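Local atomic coordinates of phosphoribosylamine--glycine ligase (Thermotoga maritima, PDB entry 1VKZ), a protein that catalyses the ATP-dependent joining of glycine to 5-phospho-beta-D-ribosylamine, giving N(1)-(5-phospho-beta-D-ribosyl)glycinamide in de novo purine biosynthesis. Residues A199-V202 / N207-I210. Numbering follows the deposited sequence.
Sequences AMAV and NFVI
Val202 and Val209 form a hydrogen-bonded pair of a beta hairpin in the ATP-grasp domain. The hairpin joins strand 195-204 to the short strand 207-210. Val209 N gives a bond of 2.8 Å to Val202 O, with an N-H...O angle of 158°. The return bond, from Val202 N to Val209 O at 3.0 Å, is more bent at the hydrogen, at 138°; its donor lies in the carbonyl plane. Val209 O also lies 3.1 Å from Ala201 CA, in a CA-H...O contact. The methyl carbon of Ala201 sits equally close to this oxygen, so the carbonyl is tightly packed. Next along, Ala201 and Ile210 make a non-hydrogen-bonded pair. The two segments diverge strongly from antiparallel, with 133° between their directions.

Strand 207-210 is an edge strand of a four-stranded antiparallel sheet, and strand 195-204 separates it from strand 269-277. Each face of the hairpin carries its own apolar group. On one face, Val209 CG2 lies between its backbone N and carbonyl carbon and reaches Val202 CB at 4.1 Å, and Met319, from a loop, touches both valines. On the other face, Ala201 CB meets Phe208 CB at 4.2 Å and approaches the phenyl ring obliquely. Helix 242-261 covers this side; its Phe252 touches Ala201, Phe208 and Ile210.

Ile210 CG2, anti to the backbone N, comes within 3.7 Å of Met200 O. Ile210 CA lies closer to the same oxygen, at 3.4 Å, in a CA-H...O contact. The side chain of Met200, a selenomethionine, leads away from strand 207-210 to Tyr271, Leu290 and Ile298, and lies about 7 Å from that of Asn287, a predicted magnesium ligand.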
loop_
_atom_site.group_PDB
_atom_site.type_symbol
_atom_site.label_atom_id
_atom_site.label_comp_id
_atom_site.label_asym_id
_atom_site.label_seq_id
_atom_site.Cartn_x
_atom_site.Cartn_y
_atom_site.Cartn_z
ATOM N N ALA A 199 -9.031 1.868 3.567
ATOM C CA ALA A 199 -9.992 0.978 2.981
ATOM C C ALA A 199 -9.521 0.582 1.572
ATOM O O ALA A 199 -9.006 1.383 0.847
ATOM C CB ALA A 199 -11.326 1.622 2.985
HETATM N N MSE A 200 -9.691 -0.681 1.229
HETATM C CA MSE A 200 -9.171 -1.262 0.011
HETATM C C MSE A 200 -10.254 -2.048 -0.678
HETATM O O MSE A 200 -11.039 -2.762 -0.061
HETATM C CB MSE A 200 -8.017 -2.231 0.321
HETATM C CG MSE A 200 -6.629 -1.689 0.041
HETATM SE SE MSE A 200 -5.255 -2.484 1.249
HETATM C CE MSE A 200 -5.684 -1.235 2.812
ATOM N N ALA A 201 -10.267 -1.961 -1.985
ATOM C CA ALA A 201 -11.246 -2.705 -2.735
ATOM C C ALA A 201 -10.670 -3.272 -4.038
ATOM O O ALA A 201 -9.760 -2.692 -4.670
ATOM C CB ALA A 201 -12.445 -1.831 -3.003
ATOM N N VAL A 202 -11.229 -4.421 -4.418
ATOM C CA VAL A 202 -11.094 -4.955 -5.772
ATOM C C VAL A 202 -12.227 -4.337 -6.556
ATOM O O VAL A 202 -13.359 -4.319 -6.098
ATOM C CB VAL A 202 -11.187 -6.502 -5.832
ATOM C CG1 VAL A 202 -10.740 -6.990 -7.176
ATOM C CG2 VAL A 202 -10.318 -7.151 -4.761
ATOM N N ASN A 207 -18.443 -1.693 -10.158
ATOM C CA ASN A 207 -18.506 -2.755 -9.181
ATOM C C ASN A 207 -17.249 -2.796 -8.354
ATOM O O ASN A 207 -16.170 -2.607 -8.893
ATOM C CB ASN A 207 -18.662 -4.063 -9.912
ATOM C CG ASN A 207 -19.810 -4.024 -10.839
ATOM O OD1 ASN A 207 -20.847 -3.480 -10.479
ATOM N ND2 ASN A 207 -19.635 -4.539 -12.063
ATOM N N PHE A 208 -17.391 -3.036 -7.048
ATOM C CA PHE A 208 -16.247 -3.215 -6.155
ATOM C C PHE A 208 -16.586 -4.125 -4.969
ATOM O O PHE A 208 -17.745 -4.221 -4.563
ATOM C CB PHE A 208 -15.729 -1.857 -5.638
ATOM C CG PHE A 208 -16.740 -1.079 -4.834
ATOM C CD1 PHE A 208 -17.660 -0.259 -5.456
ATOM C CD2 PHE A 208 -16.756 -1.152 -3.475
ATOM C CE1 PHE A 208 -18.595 0.467 -4.712
ATOM C CE2 PHE A 208 -17.703 -0.442 -2.735
ATOM C CZ PHE A 208 -18.614 0.363 -3.360
ATOM N N VAL A 209 -15.572 -4.777 -4.407
ATOM C CA VAL A 209 -15.736 -5.458 -3.127
ATOM C C VAL A 209 -14.724 -4.864 -2.194
ATOM O O VAL A 209 -13.575 -4.671 -2.565
ATOM C CB VAL A 209 -15.633 -7.012 -3.210
ATOM C CG1 VAL A 209 -16.338 -7.508 -4.458
ATOM C CG2 VAL A 209 -14.217 -7.529 -3.195
ATOM N N ILE A 210 -15.155 -4.541 -0.984
ATOM C CA ILE A 210 -14.243 -4.017 0.042
ATOM C C ILE A 210 -13.553 -5.172 0.746
ATOM O O ILE A 210 -14.184 -6.128 1.133
ATOM C CB ILE A 210 -14.992 -3.139 1.041
ATOM C CG1 ILE A 210 -15.544 -1.911 0.329
ATOM C CG2 ILE A 210 -14.039 -2.693 2.141
ATOM C CD1 ILE A 210 -16.297 -0.984 1.183
#